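Local coordinates for hypothetical nigD-like protein (PDB 3QWN) that is not functionally characterised but, as a NigD-like protein, is probably an immunity protein (antitoxin) that protects the producing cell against a toxin, at residues 26-31 with 55-60; 135-138 with 142-145. All coordinates share one frame; numbering follows the deposited sequence.

Contact 1. Residues 26-31 with 55-60; sequences QTLIPD and VMSNYE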
# COMPACT_ATOMS: atom_id res chain seq x y z
N GLN A 26 0.99 -18.48 -10.61
CA GLN A 26 0.38 -18.86 -11.88
C GLN A 26 -0.25 -17.69 -12.57
O GLN A 26 -0.44 -17.73 -13.78
CB GLN A 26 -0.69 -19.96 -11.67
CG GLN A 26 -0.30 -21.11 -10.75
CD GLN A 26 0.36 -22.29 -11.42
OE1 GLN A 26 -0.06 -23.44 -11.21
NE2 GLN A 26 1.47 -22.06 -12.16
N THR A 27 -0.60 -16.66 -11.79
CA THR A 27 -1.29 -15.46 -12.27
C THR A 27 -0.74 -14.20 -11.66
O THR A 27 -0.42 -14.16 -10.48
CB THR A 27 -2.76 -15.60 -11.93
OG1 THR A 27 -3.22 -16.73 -12.65
CG2 THR A 27 -3.60 -14.36 -12.29
N LEU A 28 -0.68 -13.14 -12.48
CA LEU A 28 -0.24 -11.81 -12.11
C LEU A 28 -1.33 -10.87 -12.61
O LEU A 28 -1.75 -10.98 -13.75
CB LEU A 28 1.18 -11.49 -12.68
CG LEU A 28 1.70 -10.12 -12.33
CD1 LEU A 28 3.15 -10.14 -12.02
CD2 LEU A 28 1.34 -9.13 -13.37
N ILE A 29 -1.83 -10.00 -11.75
CA ILE A 29 -2.91 -9.09 -12.14
C ILE A 29 -2.40 -7.68 -11.96
O ILE A 29 -2.27 -7.19 -10.83
CB ILE A 29 -4.28 -9.32 -11.44
CG1 ILE A 29 -4.62 -10.83 -11.35
CG2 ILE A 29 -5.37 -8.54 -12.16
CD1 ILE A 29 -5.63 -11.12 -10.44
N PRO A 30 -2.03 -7.03 -13.09
CA PRO A 30 -1.56 -5.64 -13.00
C PRO A 30 -2.68 -4.72 -12.53
O PRO A 30 -3.84 -5.07 -12.64
CB PRO A 30 -1.15 -5.30 -14.45
CG PRO A 30 -1.17 -6.59 -15.20
CD PRO A 30 -2.15 -7.47 -14.50
N ASP A 31 -2.34 -3.56 -11.99
CA ASP A 31 -3.37 -2.63 -11.56
C ASP A 31 -4.06 -1.99 -12.77
O ASP A 31 -5.28 -1.82 -12.78
CB ASP A 31 -2.74 -1.56 -10.65
CG ASP A 31 -2.69 -1.90 -9.17
OD1 ASP A 31 -2.96 -3.08 -8.82
OD2 ASP A 31 -2.42 -0.99 -8.36
N VAL A 55 1.43 -7.62 -3.86
CA VAL A 55 2.90 -7.58 -3.78
C VAL A 55 3.49 -6.51 -4.72
O VAL A 55 2.79 -5.98 -5.57
CB VAL A 55 3.50 -9.00 -4.16
CG1 VAL A 55 3.16 -10.08 -3.13
CG2 VAL A 55 3.07 -9.45 -5.57
N MSE A 56 4.81 -6.27 -4.59
CA MSE A 56 5.64 -5.47 -5.50
C MSE A 56 6.34 -6.44 -6.49
O MSE A 56 6.80 -7.53 -6.11
CB MSE A 56 6.67 -4.60 -4.75
CG MSE A 56 6.00 -3.58 -3.82
SE MSE A 56 4.70 -2.43 -4.74
CE MSE A 56 5.92 -1.54 -5.98
N SER A 57 6.40 -6.07 -7.76
CA SER A 57 7.02 -6.98 -8.72
C SER A 57 7.65 -6.26 -9.88
O SER A 57 7.11 -5.27 -10.39
CB SER A 57 5.96 -7.95 -9.26
OG SER A 57 6.47 -8.93 -10.15
N ASN A 58 8.75 -6.84 -10.34
CA ASN A 58 9.38 -6.52 -11.60
C ASN A 58 9.00 -7.68 -12.53
O ASN A 58 9.33 -8.84 -12.27
CB ASN A 58 10.90 -6.33 -11.51
CG ASN A 58 11.51 -5.96 -12.84
OD1 ASN A 58 12.02 -6.78 -13.55
ND2 ASN A 58 11.36 -4.73 -13.26
N TYR A 59 8.25 -7.36 -13.57
CA TYR A 59 7.78 -8.37 -14.50
C TYR A 59 7.68 -7.75 -15.87
O TYR A 59 7.58 -6.52 -15.99
CB TYR A 59 6.39 -8.92 -14.05
CG TYR A 59 5.24 -7.97 -14.31
CD1 TYR A 59 4.97 -6.91 -13.45
CD2 TYR A 59 4.46 -8.10 -15.46
CE1 TYR A 59 3.91 -6.03 -13.69
CE2 TYR A 59 3.42 -7.21 -15.72
CZ TYR A 59 3.14 -6.18 -14.83
OH TYR A 59 2.10 -5.30 -15.09
N GLU A 60 7.58 -8.59 -16.90
CA GLU A 60 7.31 -8.05 -18.22
C GLU A 60 6.21 -8.87 -18.88
O GLU A 60 6.01 -10.04 -18.56
CB GLU A 60 8.58 -7.95 -19.09
CG GLU A 60 9.06 -9.20 -19.79
CD GLU A 60 10.19 -8.90 -20.75
OE1 GLU A 60 10.27 -7.75 -21.25
OE2 GLU A 60 10.99 -9.83 -21.02
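Leu28 and Tyr59 are the nearest backbone positions of 26-31 and 55-60, with CA atoms 9.0 Å apart. The strand segments 26-30 and 55-60 run almost perpendicular, at 99°, and their axes approach to 10.0 Å, a separation bridged here by side chains, chiefly Leu28, Pro30 and Tyr59. Leu28 sets its isobutyl group on the Tyr59 ring: CD2 stands over the middle of one face, 3.7 Å from the ring centroid and only 13° off the normal, a CH-pi contact. The second methyl sits at the root of the ring, Leu28 CD1 lying 3.8 Å from Tyr59 CG, and also reaches the side chain of Ser57, with its CD1 4.0 Å from Ser57 OG. With CG trans to its own nitrogen (chi1 -180°), Leu28 sends its branch toward the ring. At the far end of the ring, Pro30 lies across Tyr59 at about a right angle, and Pro30 CB approaches Tyr59 OH to 3.3 Å. The polar ends are satisfied elsewhere: Tyr59 OH is hydrogen-bonded to Glu13 and Ser57 OG to the carbonyl of Ser74. Val15 packs on both Ser57 and Tyr59. Its strand, 13-19, pairs with both 25-30 and 52-63, closing a five-stranded sheet; this nearly orthogonal packing of inward-facing side chains fits the interior of the OB-type barrel expected of the NigD-like N-terminal domain.

Contact 2. Residues 135-138 with 142-145; sequences SEFE and TVNM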
# COMPACT_ATOMS: atom_id res chain seq x y z
N SER A 135 -15.18 10.31 12.48
CA SER A 135 -16.03 11.36 13.08
C SER A 135 -16.87 12.15 12.05
O SER A 135 -17.96 12.62 12.39
CB SER A 135 -15.19 12.33 13.91
OG SER A 135 -14.23 13.01 13.12
N GLU A 136 -16.37 12.29 10.81
CA GLU A 136 -17.06 13.01 9.74
C GLU A 136 -17.70 12.07 8.72
O GLU A 136 -18.29 12.56 7.75
CB GLU A 136 -16.09 13.94 8.99
CG GLU A 136 -15.40 15.05 9.77
CD GLU A 136 -14.24 15.68 9.01
OE1 GLU A 136 -14.45 16.15 7.87
OE2 GLU A 136 -13.12 15.68 9.56
N PHE A 137 -17.55 10.73 8.88
CA PHE A 137 -18.04 9.76 7.90
C PHE A 137 -19.56 9.79 7.68
O PHE A 137 -19.99 9.63 6.54
CB PHE A 137 -17.62 8.34 8.25
CG PHE A 137 -17.80 7.35 7.12
CD1 PHE A 137 -17.03 7.43 5.97
CD2 PHE A 137 -18.74 6.33 7.21
CE1 PHE A 137 -17.19 6.51 4.93
CE2 PHE A 137 -18.90 5.41 6.17
CZ PHE A 137 -18.13 5.51 5.03
N GLU A 138 -20.37 9.98 8.76
CA GLU A 138 -21.82 10.06 8.63
C GLU A 138 -22.22 11.45 8.13
O GLU A 138 -23.20 11.58 7.39
CB GLU A 138 -22.51 9.72 9.95
N THR A 142 -16.35 11.53 4.79
CA THR A 142 -14.90 11.71 4.94
C THR A 142 -14.31 10.65 5.86
O THR A 142 -14.81 10.44 6.98
CB THR A 142 -14.59 13.13 5.44
OG1 THR A 142 -15.14 14.08 4.52
CG2 THR A 142 -13.09 13.38 5.62
N VAL A 143 -13.24 9.98 5.38
CA VAL A 143 -12.45 9.01 6.13
C VAL A 143 -11.10 9.67 6.41
O VAL A 143 -10.33 9.95 5.48
CB VAL A 143 -12.27 7.66 5.38
CG1 VAL A 143 -11.36 6.72 6.15
CG2 VAL A 143 -13.62 7.00 5.09
N ASN A 144 -10.82 9.95 7.69
CA ASN A 144 -9.55 10.55 8.08
C ASN A 144 -8.55 9.45 8.40
O ASN A 144 -8.85 8.55 9.17
CB ASN A 144 -9.71 11.51 9.24
CG ASN A 144 -10.41 12.78 8.85
OD1 ASN A 144 -9.89 13.58 8.08
ND2 ASN A 144 -11.62 12.97 9.35
N MSE A 145 -7.38 9.51 7.74
CA MSE A 145 -6.31 8.52 7.91
C MSE A 145 -5.03 9.19 8.32
O MSE A 145 -4.62 10.18 7.73
CB MSE A 145 -6.09 7.73 6.63
CG MSE A 145 -7.26 6.87 6.23
SE MSE A 145 -6.74 5.71 4.79
CE MSE A 145 -8.49 4.93 4.43
O HOH W 1 -13.97 11.42 9.19
O HOH W 2 -14.37 17.22 5.01
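A local, partly buried contact joins the residues entering a short, weakly bonded helix, 137-140, to the start of strand 142-150, within the connection from strand 127-133 in the C-terminal domain. Its direct polar link is one hydrogen bond, Asn144 ND2 to Glu136 OE2, 3.1 Å long with an N-H...O angle of 153°. The amide and carboxylate planes are turned 49° apart, and the donor comes from well above the carboxylate plane. Asp133 also accepts a weak hydrogen bond from Asn144 ND2. Glu136 otherwise runs alongside Thr142, its OE1 3.8 Å from Thr142 CG2, and one water bridges Glu136 OE1 and Thr142 OG1; Asn140 binds that same hydroxyl. A second water takes the N-H of Glu136 and donates to Thr142 O at 2.6 Å, tying the two backbones together. Phe137, with its ring swung trans to the backbone nitrogen (chi1 -166°), lies beside Val143, where Phe137 CD1 meets Val143 CG2 at 3.5 Å. The carbonyl O of Thr142 lies at the ring edge, and Ile181 adds to the apolar side. The arrangement is that of a beta hairpin, strands 127-133 and 142-150, whose connection carries a short helix, in the NigD-like C-terminal beta-sandwich domain.

The two contacts lie on opposite sides of the chain's centre, 32 Å apart between their centres and about 15 Å between nearest atoms, and they do not touch. They follow in series along the chain: contact 1 is complete before contact 2 begins. No sheet is shared. Contact 1 joins strands 25-30 and 52-63 of the closed N-terminal sheet across what is probably the interior of the OB-type barrel, whereas contact 2 fastens the connection leading into strand 142-150 of the five-stranded sheet running from 84-85 to 196-209. One therefore belongs to the NigD-like OB domain and the other to the beta-sandwich domain, so each contact is internal to its own domain region.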